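Local coordinates for protein mosquitocidal toxin (Bacillus sphaericus, PDB 2CB4) that probably kills mosquito larvae by ADP-ribosylating host proteins through the catalytic domain described here, one part of a longer toxin, at residues N21-A26 against S37-L42; I266-L271 against S276-Q281. The protein carries 1 engineered substitution. All coordinates share one frame; numbering follows the deposited sequence.

Contact 1. Residues N21-A26 against S37-L42; sequences NTWIQA and SLLYQL
Trp23 reaches across to helix 36-44 with the far rim of its indole, and the benzo carbons meet Leu39 and Tyr40 where the helix turns its buried side to the loop. CB leaves the backbone toward the helix. CG sits between the backbone N and the carbonyl carbon (chi1 65°), a torsion that swings the ring back over its own chain: CG2 of the next residue, Ile24, rests 3.7 Å above the centre of the ring plane. At the five-membered end of the indole, NE1 is hydrogen-bonded to Ser36 OG, just before the helical segment, which helps to set how the ring is turned. Further out, CZ2 lies 3.8 Å from Tyr40 CB, and the two side chains cross at about a right angle. The next ring atom, CH2, makes the closest approach of all, 3.7 Å from Leu39 CD2, and also lies at the edge of the phenol ring, near its plane.

With CG anti to the backbone N (chi1 178°), Leu39 extends its CD2 methyl from the helix far enough to touch Ile24 CG2 as well, at 3.9 Å, and the two aliphatic chains run past each other in opposite directions. No hydrogen bond joins the segments; the cohesion is apolar and every touching residue is buried. Within the loop, Gln25 NE2 donates to Asn21 OD1 at 2.9 Å, an almost straight bond that ties the short turn together. Pro184 packs on Trp23, Ile24 and Leu39 alike, and Met58 touches Trp23 and Tyr40. The result is a small hydrophobic cluster in which an N-terminal loop with a 3-10 turn and the first helix of the catalytic domain pack together against strand 180-184 of its mixed beta-sheet.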
ATOM      1  N   ASN A  21      28.583 -11.574 -31.231  1.00 45.94           N
ATOM      2  CA  ASN A  21      28.074 -11.745 -29.883  1.00 43.56           C
ATOM      3  C   ASN A  21      28.088 -13.185 -29.361  1.00 43.82           C
ATOM      4  O   ASN A  21      27.401 -13.496 -28.412  1.00 43.61           O
ATOM      5  CB  ASN A  21      26.683 -11.136 -29.769  1.00 39.54           C
ATOM      6  CG  ASN A  21      25.643 -11.934 -30.511  1.00 49.03           C
ATOM      7  OD1 ASN A  21      25.969 -12.895 -31.234  1.00 38.45           O
ATOM      8  ND2 ASN A  21      24.379 -11.556 -30.333  1.00 37.32           N
ATOM      9  N   THR A  22      28.884 -14.052 -29.970  1.00 38.12           N
ATOM     10  CA  THR A  22      28.971 -15.446 -29.543  1.00 36.41           C
ATOM     11  C   THR A  22      29.223 -15.600 -28.055  1.00 39.76           C
ATOM     12  O   THR A  22      28.676 -16.503 -27.415  1.00 39.99           O
ATOM     13  CB  THR A  22      30.071 -16.211 -30.312  1.00 36.36           C
ATOM     14  OG1 THR A  22      29.772 -16.167 -31.706  1.00 41.21           O
ATOM     15  CG2 THR A  22      30.133 -17.656 -29.901  1.00 30.87           C
ATOM     16  N   TRP A  23      30.065 -14.730 -27.513  1.00 34.95           N
ATOM     17  CA  TRP A  23      30.446 -14.795 -26.105  1.00 33.50           C
ATOM     18  C   TRP A  23      29.272 -14.716 -25.116  1.00 37.45           C
ATOM     19  O   TRP A  23      29.347 -15.278 -23.999  1.00 36.68           O
ATOM     20  CB  TRP A  23      31.539 -13.768 -25.780  1.00 31.41           C
ATOM     21  CG  TRP A  23      31.097 -12.325 -25.921  1.00 31.74           C
ATOM     22  CD1 TRP A  23      30.639 -11.723 -27.045  1.00 34.37           C
ATOM     23  CD2 TRP A  23      31.096 -11.314 -24.890  1.00 31.50           C
ATOM     24  NE1 TRP A  23      30.322 -10.406 -26.779  1.00 33.56           N
ATOM     25  CE2 TRP A  23      30.602 -10.133 -25.469  1.00 34.81           C
ATOM     26  CE3 TRP A  23      31.456 -11.305 -23.532  1.00 32.90           C
ATOM     27  CZ2 TRP A  23      30.437  -8.948 -24.738  1.00 34.43           C
ATOM     28  CZ3 TRP A  23      31.322 -10.117 -22.812  1.00 34.37           C
ATOM     29  CH2 TRP A  23      30.824  -8.956 -23.423  1.00 35.05           C
ATOM     30  N   ILE A  24      28.199 -14.036 -25.536  1.00 32.24           N
ATOM     31  CA  ILE A  24      26.993 -13.888 -24.719  1.00 31.52           C
ATOM     32  C   ILE A  24      25.751 -14.545 -25.351  1.00 34.66           C
ATOM     33  O   ILE A  24      24.629 -14.232 -24.983  1.00 34.00           O
ATOM     34  CB  ILE A  24      26.658 -12.413 -24.409  1.00 33.81           C
ATOM     35  CG1 ILE A  24      26.615 -11.594 -25.696  1.00 33.55           C
ATOM     36  CG2 ILE A  24      27.660 -11.833 -23.422  1.00 34.02           C
ATOM     37  CD1 ILE A  24      26.338 -10.118 -25.430  1.00 36.36           C
ATOM     38  N   GLN A  25      25.949 -15.459 -26.289  1.00 30.68           N
ATOM     39  CA  GLN A  25      24.807 -16.102 -26.932  1.00 30.80           C
ATOM     40  C   GLN A  25      23.968 -17.050 -26.047  1.00 34.01           C
ATOM     41  O   GLN A  25      22.826 -17.378 -26.398  1.00 33.86           O
ATOM     42  CB  GLN A  25      25.244 -16.827 -28.218  1.00 31.80           C
ATOM     43  CG  GLN A  25      24.985 -15.998 -29.452  1.00 37.95           C
ATOM     44  CD  GLN A  25      25.544 -16.610 -30.721  1.00 52.33           C
ATOM     45  OE1 GLN A  25      25.672 -17.831 -30.845  1.00 50.36           O
ATOM     46  NE2 GLN A  25      25.875 -15.757 -31.687  1.00 42.31           N
ATOM     47  N   ALA A  26      24.539 -17.512 -24.928  1.00 28.19           N
ATOM     48  CA  ALA A  26      23.831 -18.438 -24.021  1.00 26.21           C
ATOM     49  C   ALA A  26      22.925 -17.655 -23.065  1.00 31.19           C
ATOM     50  O   ALA A  26      22.129 -18.241 -22.335  1.00 31.21           O
ATOM     51  CB  ALA A  26      24.844 -19.290 -23.221  1.00 25.86           C
ATOM     52  N   SER A  37      28.735  -5.023 -28.076  1.00 46.33           N
ATOM     53  CA  SER A  37      29.837  -4.056 -28.059  1.00 45.43           C
ATOM     54  C   SER A  37      29.730  -3.118 -26.881  1.00 45.65           C
ATOM     55  O   SER A  37      30.721  -2.841 -26.204  1.00 45.12           O
ATOM     56  CB  SER A  37      29.879  -3.273 -29.372  1.00 49.62           C
ATOM     57  OG  SER A  37      30.572  -4.038 -30.345  1.00 61.76           O
ATOM     58  N   LEU A  38      28.523  -2.630 -26.623  1.00 39.63           N
ATOM     59  CA  LEU A  38      28.340  -1.757 -25.498  1.00 40.10           C
ATOM     60  C   LEU A  38      28.716  -2.479 -24.183  1.00 46.67           C
ATOM     61  O   LEU A  38      29.418  -1.915 -23.330  1.00 47.02           O
ATOM     62  CB  LEU A  38      26.913  -1.246 -25.460  1.00 40.72           C
ATOM     63  CG  LEU A  38      26.618  -0.556 -24.134  1.00 46.85           C
ATOM     64  CD1 LEU A  38      27.693   0.517 -23.839  1.00 47.68           C
ATOM     65  CD2 LEU A  38      25.212   0.026 -24.122  1.00 47.43           C
ATOM     66  N   LEU A  39      28.287  -3.744 -24.051  1.00 43.15           N
ATOM     67  CA  LEU A  39      28.584  -4.544 -22.860  1.00 42.05           C
ATOM     68  C   LEU A  39      30.074  -4.778 -22.721  1.00 44.40           C
ATOM     69  O   LEU A  39      30.627  -4.648 -21.640  1.00 43.08           O
ATOM     70  CB  LEU A  39      27.816  -5.888 -22.872  1.00 41.65           C
ATOM     71  CG  LEU A  39      28.085  -6.833 -21.687  1.00 44.09           C
ATOM     72  CD1 LEU A  39      27.574  -6.227 -20.386  1.00 43.08           C
ATOM     73  CD2 LEU A  39      27.535  -8.228 -21.902  1.00 43.22           C
ATOM     74  N   TYR A  40      30.727  -5.114 -23.820  1.00 42.54           N
ATOM     75  CA  TYR A  40      32.164  -5.346 -23.781  1.00 43.54           C
ATOM     76  C   TYR A  40      32.920  -4.084 -23.324  1.00 49.91           C
ATOM     77  O   TYR A  40      33.892  -4.153 -22.566  1.00 49.62           O
ATOM     78  CB  TYR A  40      32.684  -5.848 -25.124  1.00 45.33           C
ATOM     79  CG  TYR A  40      34.162  -6.089 -25.075  1.00 49.95           C
ATOM     80  CD1 TYR A  40      34.677  -7.320 -24.672  1.00 52.66           C
ATOM     81  CD2 TYR A  40      35.060  -5.065 -25.379  1.00 51.65           C
ATOM     82  CE1 TYR A  40      36.046  -7.537 -24.585  1.00 54.82           C
ATOM     83  CE2 TYR A  40      36.441  -5.274 -25.304  1.00 53.18           C
ATOM     84  CZ  TYR A  40      36.926  -6.511 -24.896  1.00 64.28           C
ATOM     85  OH  TYR A  40      38.289  -6.726 -24.800  1.00 69.78           O
ATOM     86  N   GLN A  41      32.458  -2.918 -23.760  1.00 47.40           N
ATOM     87  CA  GLN A  41      33.088  -1.666 -23.339  1.00 47.60           C
ATOM     88  C   GLN A  41      32.857  -1.445 -21.856  1.00 50.66           C
ATOM     89  O   GLN A  41      33.775  -1.143 -21.109  1.00 50.78           O
ATOM     90  CB  GLN A  41      32.494  -0.464 -24.092  1.00 49.35           C
ATOM     91  CG  GLN A  41      32.688  -0.527 -25.584  1.00 74.68           C
ATOM     92  CD  GLN A  41      34.095  -0.123 -26.013  1.00100.00           C
ATOM     93  OE1 GLN A  41      35.109  -0.579 -25.446  1.00 91.08           O
ATOM     94  NE2 GLN A  41      34.168   0.727 -27.038  1.00100.00           N
ATOM     95  N   LEU A  42      31.596  -1.555 -21.462  1.00 46.90           N
ATOM     96  CA  LEU A  42      31.169  -1.386 -20.078  1.00 46.99           C
ATOM     97  C   LEU A  42      32.026  -2.238 -19.119  1.00 49.94           C
ATOM     98  O   LEU A  42      32.467  -1.769 -18.080  1.00 51.17           O
ATOM     99  CB  LEU A  42      29.713  -1.820 -19.988  1.00 47.48           C
ATOM    100  CG  LEU A  42      28.722  -1.098 -19.094  1.00 52.97           C
ATOM    101  CD1 LEU A  42      29.026   0.368 -19.036  1.00 53.79           C
ATOM    102  CD2 LEU A  42      27.346  -1.320 -19.667  1.00 53.79           C
TER

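Contact 2. Residues I266-L271 against S276-Q281; sequences IPNNNL and SLNVIQ
Asn278 meets Asn268 through its backbone oxygen, and the run from Ser276 to Val279 shows how a tail without helix or strand can still be held to a neighbouring loop. Ser276 prepares the meeting: its OG accepts the backbone N of Asn278 at 3.2 Å, closing an ST turn. Leu277, buried, leaves the backbone heading away from 266-271, and its side chain touches Thr142 and Asn147. Asn278 follows with positive phi (62°), a left-handed conformation that accompanies the change of direction in the chain. Its O accepts a hydrogen bond from Asn268 ND2 at 2.8 Å; the donor lies in the carbonyl plane, though the N-H...O angle of 143° leaves the bond noticeably bent. The Asn268 amide is itself positioned by its other end. OD1 accepts Asn270 N at 3.0 Å in an Asx turn and also bonds Thr139 OG1, an arrangement served by a first torsion of 55° that folds the amide back beside its own main chain. Val279 comes next and adds the apolar part, its CG2 methyl meeting Pro267 CG at 3.9 Å with the two side chains crossing at about a right angle. Thr142 of strand 142-143 touches both residues.

One side-chain amide therefore serves two purposes: its oxygen shapes the loop that carries it, while its nitrogen grips the main chain of the tail. Since the acceptor across the contact is a backbone carbonyl, the bond holds the main chain at Asn278 rather than reading its side chain, backed by a small apolar touch at the protein surface.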
ATOM      1  N   ILE A 266      40.086 -27.731  -5.755  1.00 30.58           N
ATOM      2  CA  ILE A 266      40.229 -29.008  -6.462  1.00 30.66           C
ATOM      3  C   ILE A 266      40.782 -29.929  -5.384  1.00 35.87           C
ATOM      4  O   ILE A 266      41.900 -29.771  -4.939  1.00 36.29           O
ATOM      5  CB  ILE A 266      41.189 -28.912  -7.663  1.00 32.90           C
ATOM      6  CG1 ILE A 266      40.610 -27.894  -8.657  1.00 33.53           C
ATOM      7  CG2 ILE A 266      41.357 -30.301  -8.306  1.00 31.64           C
ATOM      8  CD1 ILE A 266      41.396 -27.691  -9.906  1.00 33.33           C
ATOM      9  N   PRO A 267      39.969 -30.841  -4.895  1.00 32.89           N
ATOM     10  CA  PRO A 267      40.431 -31.675  -3.784  1.00 32.57           C
ATOM     11  C   PRO A 267      41.554 -32.673  -4.097  1.00 39.67           C
ATOM     12  O   PRO A 267      42.363 -33.000  -3.226  1.00 39.78           O
ATOM     13  CB  PRO A 267      39.150 -32.401  -3.322  1.00 32.88           C
ATOM     14  CG  PRO A 267      38.237 -32.355  -4.479  1.00 36.20           C
ATOM     15  CD  PRO A 267      38.586 -31.164  -5.308  1.00 31.89           C
ATOM     16  N   ASN A 268      41.564 -33.197  -5.318  1.00 36.25           N
ATOM     17  CA  ASN A 268      42.545 -34.180  -5.713  1.00 34.80           C
ATOM     18  C   ASN A 268      42.403 -34.419  -7.209  1.00 40.35           C
ATOM     19  O   ASN A 268      41.628 -33.736  -7.889  1.00 41.23           O
ATOM     20  CB  ASN A 268      42.294 -35.474  -4.935  1.00 30.59           C
ATOM     21  CG  ASN A 268      40.864 -35.990  -5.090  1.00 45.73           C
ATOM     22  OD1 ASN A 268      40.400 -36.253  -6.198  1.00 37.46           O
ATOM     23  ND2 ASN A 268      40.164 -36.120  -3.971  1.00 32.87           N
ATOM     24  N   ASN A 269      43.155 -35.381  -7.727  1.00 37.24           N
ATOM     25  CA  ASN A 269      43.112 -35.713  -9.148  1.00 36.63           C
ATOM     26  C   ASN A 269      42.691 -37.140  -9.347  1.00 41.25           C
ATOM     27  O   ASN A 269      43.046 -37.767 -10.341  1.00 42.47           O
ATOM     28  CB  ASN A 269      44.473 -35.534  -9.788  1.00 32.59           C
ATOM     29  CG  ASN A 269      44.945 -34.105  -9.763  1.00 52.70           C
ATOM     30  OD1 ASN A 269      44.171 -33.163  -9.906  1.00 47.97           O
ATOM     31  ND2 ASN A 269      46.235 -33.937  -9.629  1.00 47.59           N
ATOM     32  N   ASN A 270      41.941 -37.661  -8.398  1.00 36.80           N
ATOM     33  CA  ASN A 270      41.467 -39.022  -8.487  1.00 36.53           C
ATOM     34  C   ASN A 270      40.422 -39.173  -9.566  1.00 42.70           C
ATOM     35  O   ASN A 270      39.763 -38.199  -9.970  1.00 43.03           O
ATOM     36  CB  ASN A 270      40.900 -39.470  -7.145  1.00 34.86           C
ATOM     37  CG  ASN A 270      41.927 -39.401  -6.043  1.00 52.25           C
ATOM     38  OD1 ASN A 270      43.134 -39.294  -6.302  1.00 50.74           O
ATOM     39  ND2 ASN A 270      41.462 -39.412  -4.810  1.00 40.86           N
ATOM     40  N   LEU A 271      40.272 -40.402 -10.041  1.00 40.09           N
ATOM     41  CA  LEU A 271      39.295 -40.679 -11.059  1.00 40.42           C
ATOM     42  C   LEU A 271      37.902 -40.535 -10.455  1.00 45.63           C
ATOM     43  O   LEU A 271      37.624 -40.991  -9.330  1.00 45.32           O
ATOM     44  CB  LEU A 271      39.486 -42.084 -11.631  1.00 40.45           C
ATOM     45  CG  LEU A 271      40.740 -42.365 -12.477  1.00 44.63           C
ATOM     46  CD1 LEU A 271      40.815 -43.883 -12.684  1.00 43.54           C
ATOM     47  CD2 LEU A 271      40.706 -41.639 -13.828  1.00 44.77           C
ATOM     48  N   SER A 276      30.759 -41.267  -5.149  1.00 44.04           N
ATOM     49  CA  SER A 276      31.012 -40.055  -4.365  1.00 43.19           C
ATOM     50  C   SER A 276      31.495 -38.896  -5.238  1.00 47.31           C
ATOM     51  O   SER A 276      31.664 -39.053  -6.460  1.00 47.00           O
ATOM     52  CB  SER A 276      32.030 -40.352  -3.238  1.00 45.59           C
ATOM     53  OG  SER A 276      33.365 -40.382  -3.722  1.00 52.66           O
ATOM     54  N   LEU A 277      31.685 -37.728  -4.623  1.00 43.60           N
ATOM     55  CA  LEU A 277      32.183 -36.564  -5.355  1.00 42.82           C
ATOM     56  C   LEU A 277      33.698 -36.377  -5.056  1.00 49.89           C
ATOM     57  O   LEU A 277      34.280 -35.288  -5.278  1.00 47.97           O
ATOM     58  CB  LEU A 277      31.359 -35.282  -5.096  1.00 41.38           C
ATOM     59  CG  LEU A 277      30.815 -34.941  -3.710  1.00 42.01           C
ATOM     60  CD1 LEU A 277      31.879 -34.282  -2.892  1.00 40.51           C
ATOM     61  CD2 LEU A 277      29.632 -34.004  -3.922  1.00 41.07           C
ATOM     62  N   ASN A 278      34.312 -37.466  -4.560  1.00 48.99           N
ATOM     63  CA  ASN A 278      35.762 -37.547  -4.265  1.00 48.79           C
ATOM     64  C   ASN A 278      36.301 -36.595  -3.202  1.00 53.06           C
ATOM     65  O   ASN A 278      37.435 -36.110  -3.316  1.00 51.72           O
ATOM     66  CB  ASN A 278      36.596 -37.381  -5.551  1.00 46.42           C
ATOM     67  CG  ASN A 278      36.629 -38.635  -6.405  1.00 55.53           C
ATOM     68  OD1 ASN A 278      37.155 -38.607  -7.510  1.00 53.71           O
ATOM     69  ND2 ASN A 278      36.092 -39.740  -5.894  1.00 39.87           N
ATOM     70  N   VAL A 279      35.482 -36.304  -2.189  1.00 50.64           N
ATOM     71  CA  VAL A 279      35.883 -35.443  -1.082  1.00 49.88           C
ATOM     72  C   VAL A 279      35.753 -36.317   0.162  1.00 55.24           C
ATOM     73  O   VAL A 279      34.736 -37.003   0.352  1.00 54.06           O
ATOM     74  CB  VAL A 279      35.025 -34.146  -0.969  1.00 52.92           C
ATOM     75  CG1 VAL A 279      35.340 -33.406   0.336  1.00 52.19           C
ATOM     76  CG2 VAL A 279      35.265 -33.229  -2.164  1.00 52.35           C
ATOM     77  N   ILE A 280      36.820 -36.343   0.962  1.00 54.58           N
ATOM     78  CA  ILE A 280      36.883 -37.145   2.185  1.00 55.25           C
ATOM     79  C   ILE A 280      35.855 -36.708   3.253  1.00 60.03           C
ATOM     80  O   ILE A 280      35.718 -35.509   3.561  1.00 58.93           O
ATOM     81  CB  ILE A 280      38.333 -37.110   2.791  1.00 58.64           C
ATOM     82  CG1 ILE A 280      39.325 -37.830   1.860  1.00 59.44           C
ATOM     83  CG2 ILE A 280      38.364 -37.725   4.197  1.00 57.79           C
ATOM     84  CD1 ILE A 280      40.792 -37.493   2.140  1.00 64.02           C
ATOM     85  N   GLN A 281      35.154 -37.697   3.822  1.00 57.63           N
ATOM     86  CA  GLN A 281      34.157 -37.460   4.878  1.00 57.90           C
ATOM     87  C   GLN A 281      34.833 -37.356   6.258  1.00 64.21           C
ATOM     88  O   GLN A 281      34.957 -36.253   6.824  1.00 64.93           O
ATOM     89  CB  GLN A 281      33.095 -38.571   4.901  1.00 58.17           C
ATOM     90  CG  GLN A 281      32.269 -38.677   3.629  1.00 51.13           C
ATOM     91  CD  GLN A 281      31.038 -37.767   3.603  1.00 56.82           C
ATOM     92  OE1 GLN A 281      30.768 -36.994   4.536  1.00 52.66           O
ATOM     93  NE2 GLN A 281      30.241 -37.931   2.548  1.00 36.91           N
TER

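How the contacts relate
Contact 1 and contact 2 lie near the two ends of the modelled chain, in series along the sequence and on opposite sides of its centre. Their centres are 35 Å apart and their nearest atoms about 22 Å apart, so neither touches the other. They also contrast in character: the segments 21-26 and 37-42 meet in a buried apolar cluster, whereas 266-271 and 276-281 meet at the surface through a hydrogen bond as well as apolar packing. The mixed sheet of the ADP-ribosyltransferase domain relates to both, its strand 180-184 bordering contact 1 and its strand 137-138 bordering contact 2. Neither contact includes a ligand, and both are described here as structural packing.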